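AncCDT-1 (Synthetic construct, PDB 5T0W) probably binds amino acids as a periplasmic solute-binding protein, here holding arginine between its two lobes, and represents a reconstructed precursor of cyclohexadienyl dehydratase. Local coordinates at residues E127-K131 with P132-V136; P218-L221 with N222-N226. One frame throughout, in Å; residues are numbered along the deposited sequence.

In the fold
Contacts 1 and 2 illustrate how local packing changes with secondary structure. They lie on opposite sides of the chain's centre, about 43 Å apart between their own centres, and share no helix or strand. Contact 1 is a loop folding back before it enters strand 135-139; contact 2 is the opening of helix 218-233. Both are partly buried. In contact 1 the buried part is aliphatic, L129, V134 and V136, while the exposed K131 and D133 bring charge to the surface. In contact 2 regular backbone hydrogen bonds dominate, with L220 and V224 buried and P218, E219 and N222 at the surface. Irregular bonding in the first thus contrasts with a helical ladder in the second.

Contact 1. Residues E127-K131 with P132-V136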
loop_
_atom_site.group_PDB
_atom_site.type_symbol
_atom_site.label_atom_id
_atom_site.label_comp_id
_atom_site.label_asym_id
_atom_site.label_seq_id
_atom_site.Cartn_x
_atom_site.Cartn_y
_atom_site.Cartn_z
ATOM N N GLU A 127 3.310 -2.560 -22.692
ATOM C CA GLU A 127 4.030 -3.232 -23.767
ATOM C C GLU A 127 5.282 -2.459 -24.208
ATOM O O GLU A 127 6.301 -3.068 -24.518
ATOM C CB GLU A 127 3.093 -3.537 -24.962
ATOM C CG GLU A 127 2.806 -5.034 -25.126
ATOM C CD GLU A 127 4.032 -5.916 -24.824
ATOM O OE1 GLU A 127 3.955 -6.786 -23.897
ATOM O OE2 GLU A 127 5.090 -5.707 -25.484
ATOM N N ASP A 128 5.195 -1.137 -24.259
ATOM C CA ASP A 128 6.320 -0.314 -24.695
ATOM C C ASP A 128 7.528 -0.397 -23.744
ATOM O O ASP A 128 8.627 0.007 -24.120
ATOM C CB ASP A 128 5.888 1.148 -24.887
ATOM C CG ASP A 128 4.950 1.327 -26.053
ATOM O OD1 ASP A 128 4.437 0.319 -26.592
ATOM O OD2 ASP A 128 4.707 2.488 -26.438
ATOM N N LEU A 129 7.310 -0.869 -22.520
ATOM C CA LEU A 129 8.367 -1.036 -21.541
ATOM C C LEU A 129 9.004 -2.427 -21.583
ATOM O O LEU A 129 10.045 -2.633 -20.981
ATOM C CB LEU A 129 7.840 -0.792 -20.117
ATOM C CG LEU A 129 7.596 0.657 -19.671
ATOM C CD1 LEU A 129 6.961 0.790 -18.300
ATOM C CD2 LEU A 129 8.872 1.479 -19.698
ATOM N N ASN A 130 8.402 -3.356 -22.315
ATOM C CA ASN A 130 8.900 -4.719 -22.409
ATOM C C ASN A 130 9.972 -4.893 -23.492
ATOM O O ASN A 130 9.900 -5.795 -24.323
ATOM C CB ASN A 130 7.735 -5.664 -22.673
ATOM C CG ASN A 130 8.150 -7.113 -22.608
ATOM O OD1 ASN A 130 9.094 -7.473 -21.892
ATOM N ND2 ASN A 130 7.424 -7.959 -23.305
ATOM N N LYS A 131 10.950 -3.992 -23.482
ATOM C CA LYS A 131 12.125 -4.051 -24.330
ATOM C C LYS A 131 13.350 -4.342 -23.490
ATOM O O LYS A 131 13.311 -4.133 -22.294
ATOM C CB LYS A 131 12.305 -2.721 -25.050
ATOM C CG LYS A 131 11.529 -2.676 -26.360
ATOM C CD LYS A 131 10.290 -1.816 -26.282
ATOM C CE LYS A 131 10.538 -0.536 -27.050
ATOM N NZ LYS A 131 9.637 0.539 -26.557
ATOM N N PRO A 132 14.450 -4.825 -24.104
ATOM C CA PRO A 132 15.580 -5.247 -23.270
ATOM C C PRO A 132 16.474 -4.113 -22.754
ATOM O O PRO A 132 17.240 -4.319 -21.804
ATOM C CB PRO A 132 16.364 -6.191 -24.183
ATOM C CG PRO A 132 15.540 -6.386 -25.411
ATOM C CD PRO A 132 14.661 -5.179 -25.511
ATOM N N ASP A 133 16.377 -2.943 -23.376
ATOM C CA ASP A 133 17.144 -1.754 -22.966
ATOM C C ASP A 133 16.445 -0.931 -21.875
ATOM O O ASP A 133 17.059 -0.037 -21.276
ATOM C CB ASP A 133 17.466 -0.833 -24.169
ATOM C CG ASP A 133 16.269 -0.588 -25.071
ATOM O OD1 ASP A 133 15.183 -1.107 -24.821
ATOM O OD2 ASP A 133 16.406 0.106 -26.080
ATOM N N VAL A 134 15.186 -1.264 -21.597
ATOM C CA VAL A 134 14.390 -0.545 -20.599
ATOM C C VAL A 134 14.637 -1.025 -19.159
ATOM O O VAL A 134 14.566 -2.212 -18.873
ATOM C CB VAL A 134 12.889 -0.660 -20.924
ATOM C CG1 VAL A 134 12.044 -0.198 -19.759
ATOM C CG2 VAL A 134 12.561 0.135 -22.183
ATOM N N LYS A 135 14.950 -0.079 -18.271
ATOM C CA LYS A 135 15.086 -0.339 -16.831
ATOM C C LYS A 135 13.877 0.234 -16.115
ATOM O O LYS A 135 13.558 1.407 -16.271
ATOM C CB LYS A 135 16.352 0.311 -16.253
ATOM C CG LYS A 135 17.676 -0.181 -16.828
ATOM C CD LYS A 135 18.839 0.699 -16.364
ATOM C CE LYS A 135 19.934 0.897 -17.415
ATOM N NZ LYS A 135 21.234 0.256 -17.064
ATOM N N VAL A 136 13.220 -0.590 -15.324
ATOM C CA VAL A 136 12.049 -0.177 -14.555
ATOM C C VAL A 136 12.211 -0.423 -13.077
ATOM O O VAL A 136 12.613 -1.509 -12.700
ATOM C CB VAL A 136 10.851 -1.073 -15.010
ATOM C CG1 VAL A 136 9.597 -0.810 -14.196
ATOM C CG2 VAL A 136 10.615 -0.946 -16.517
#
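L129 and V134 meet almost at right angles, the tip of one side chain lying against a branch of the other: CD2 of L129 is 3.6 Å from CG1 of V134. The valine holds that branch anti to its backbone N (chi1 167°), which turns CG1 toward the leucine and also brings it 3.4 Å from the L129 carbonyl O. Its second branch leans the other way, with CG2 4.1 Å from CB of K131. Deeper in, CD2 of L129 is also 4.4 Å from CG2 of V136, a looser aliphatic contact. Between these side chains the backbone reverses through a type I beta turn over K131-V134, closed by a weak bond from V134 N to K131 O at 3.5 Å. An inverse gamma turn centred on N130 comes just before it. The pair of turns delivers the chain into strand 135-139, which runs between strands 156-160 and 177-181 of the mixed sheet; A177 and L152 also pack on L129. Cutting V134 back to an alanine removes CG1 and CG2 and is likely to leave a gap beside CD2 of L129 and a weaker contact with CB of K131. On the exposed side, OD1 of D133 lies 3.3 Å from CB of K131, while the lysine's ammonium group heads elsewhere. Bends at chi2 and chi3 (106° and 107°) carry the chain back over the loop, and NZ donates to D128 O at 2.7 Å, in the carbonyl plane and on a lone pair. The D128 carboxylate itself accepts a bond from the backbone N of K124.

Contact 2. Residues P218-L221 with N222-N226; sequences PELL and NWVNN
L221 and N225, one helical turn apart, show how an aliphatic side chain can lie along a polar one. The leucine's CB sits beside the next backbone nitrogen, 3.1 Å from N222 N. From there a chi1 of -176° swings CG away from the leucine's own N and on along the helix toward N225, where CG comes 3.8 Å from ND2. Beyond it CD1 makes the closer approach, 3.7 Å from the same ND2 of N225. The contact is one of van der Waals packing, and the amide's oxygen, OD1 of N225, accepts the backbone N-H of D104. The leucine also touches I213 of strand 207-213, so its flank joins the helix to the sheet.

Beneath these side chains runs the i to i+4 ladder of an alpha-helix at the start of helix 218-233. The backbone N-H groups of N222, W223, V224 and N225 are given in turn to the carbonyl oxygens of P218, E219, L220 and L221, the first of these bonds, N222 N to P218 O, measuring 2.8 Å. P218, which has no N-H to give, fits this first turn, where a backbone donor would find no carbonyl one turn earlier in the helix. Farther round the helix, CD1 of L220 lies 4.5 Å from CG2 of V224 on the buried side, near I19 of helix 15-22, while W223 reaches L16, L56 and L60.

The chemistry implies a division of labour: backbone bonds give the helix its shape, while L220, L221 and W223 settle it against neighbouring elements and the side-chain amide oxygen of N225 ties it to the loop at D104.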
loop_
_atom_site.group_PDB
_atom_site.type_symbol
_atom_site.label_atom_id
_atom_site.label_comp_id
_atom_site.label_asym_id
_atom_site.label_seq_id
_atom_site.Cartn_x
_atom_site.Cartn_y
_atom_site.Cartn_z
ATOM N N PRO A 218 -11.045 -15.266 14.029
ATOM C CA PRO A 218 -12.271 -14.709 13.424
ATOM C C PRO A 218 -12.946 -13.613 14.258
ATOM O O PRO A 218 -13.675 -12.798 13.719
ATOM C CB PRO A 218 -13.184 -15.938 13.283
ATOM C CG PRO A 218 -12.724 -16.861 14.353
ATOM C CD PRO A 218 -11.242 -16.642 14.496
ATOM N N GLU A 219 -12.716 -13.598 15.557
ATOM C CA GLU A 219 -13.250 -12.522 16.423
ATOM C C GLU A 219 -12.734 -11.170 15.935
ATOM O O GLU A 219 -13.516 -10.260 15.654
ATOM C CB GLU A 219 -12.885 -12.730 17.916
ATOM C CG GLU A 219 -13.840 -13.628 18.688
ATOM C CD GLU A 219 -13.360 -13.943 20.101
ATOM O OE1 GLU A 219 -13.165 -15.142 20.411
ATOM O OE2 GLU A 219 -13.126 -13.003 20.895
ATOM N N LEU A 220 -11.420 -11.082 15.771
ATOM C CA LEU A 220 -10.774 -9.851 15.289
ATOM C C LEU A 220 -11.185 -9.511 13.873
ATOM O O LEU A 220 -11.523 -8.367 13.572
ATOM C CB LEU A 220 -9.258 -9.987 15.381
ATOM C CG LEU A 220 -8.459 -8.733 15.045
ATOM C CD1 LEU A 220 -8.822 -7.586 15.965
ATOM C CD2 LEU A 220 -6.969 -9.037 15.122
ATOM N N LEU A 221 -11.231 -10.525 13.018
ATOM C CA LEU A 221 -11.656 -10.325 11.626
ATOM C C LEU A 221 -13.079 -9.785 11.529
ATOM O O LEU A 221 -13.338 -8.830 10.805
ATOM C CB LEU A 221 -11.540 -11.618 10.821
ATOM C CG LEU A 221 -11.868 -11.473 9.332
ATOM C CD1 LEU A 221 -11.104 -10.321 8.704
ATOM C CD2 LEU A 221 -11.593 -12.764 8.567
ATOM N N ASN A 222 -13.992 -10.407 12.275
ATOM C CA ASN A 222 -15.393 -9.954 12.314
ATOM C C ASN A 222 -15.496 -8.538 12.847
ATOM O O ASN A 222 -16.255 -7.731 12.338
ATOM C CB ASN A 222 -16.233 -10.894 13.156
ATOM C CG ASN A 222 -16.301 -12.292 12.563
ATOM O OD1 ASN A 222 -16.010 -12.503 11.383
ATOM N ND2 ASN A 222 -16.690 -13.260 13.386
ATOM N N TRP A 223 -14.693 -8.246 13.861
ATOM C CA TRP A 223 -14.710 -6.931 14.481
ATOM C C TRP A 223 -14.290 -5.875 13.468
ATOM O O TRP A 223 -15.013 -4.898 13.216
ATOM C CB TRP A 223 -13.749 -6.913 15.659
ATOM C CG TRP A 223 -13.806 -5.684 16.393
ATOM C CD1 TRP A 223 -13.359 -4.461 15.987
ATOM C CD2 TRP A 223 -14.362 -5.509 17.701
ATOM N NE1 TRP A 223 -13.594 -3.534 16.974
ATOM C CE2 TRP A 223 -14.214 -4.157 18.030
ATOM C CE3 TRP A 223 -14.965 -6.375 18.629
ATOM C CZ2 TRP A 223 -14.656 -3.649 19.213
ATOM C CZ3 TRP A 223 -15.390 -5.866 19.809
ATOM C CH2 TRP A 223 -15.232 -4.514 20.100
ATOM N N VAL A 224 -13.149 -6.112 12.834
ATOM C CA VAL A 224 -12.675 -5.235 11.779
ATOM C C VAL A 224 -13.761 -5.057 10.703
ATOM O O VAL A 224 -14.102 -3.927 10.352
ATOM C CB VAL A 224 -11.372 -5.765 11.139
ATOM C CG1 VAL A 224 -10.985 -4.941 9.917
ATOM C CG2 VAL A 224 -10.246 -5.742 12.146
ATOM N N ASN A 225 -14.306 -6.159 10.196
ATOM C CA ASN A 225 -15.306 -6.043 9.154
ATOM C C ASN A 225 -16.527 -5.286 9.646
ATOM O O ASN A 225 -17.063 -4.465 8.920
ATOM C CB ASN A 225 -15.712 -7.394 8.566
ATOM C CG ASN A 225 -14.667 -7.946 7.620
ATOM O OD1 ASN A 225 -13.968 -7.198 6.915
ATOM N ND2 ASN A 225 -14.506 -9.253 7.639
ATOM N N ASN A 226 -16.960 -5.545 10.874
ATOM C CA ASN A 226 -18.100 -4.855 11.384
ATOM C C ASN A 226 -17.809 -3.353 11.411
ATOM O O ASN A 226 -18.645 -2.544 11.002
ATOM C CB ASN A 226 -18.456 -5.350 12.802
ATOM C CG ASN A 226 -19.174 -6.686 12.802
ATOM O OD1 ASN A 226 -19.798 -7.076 11.812
ATOM N ND2 ASN A 226 -19.124 -7.380 13.940
#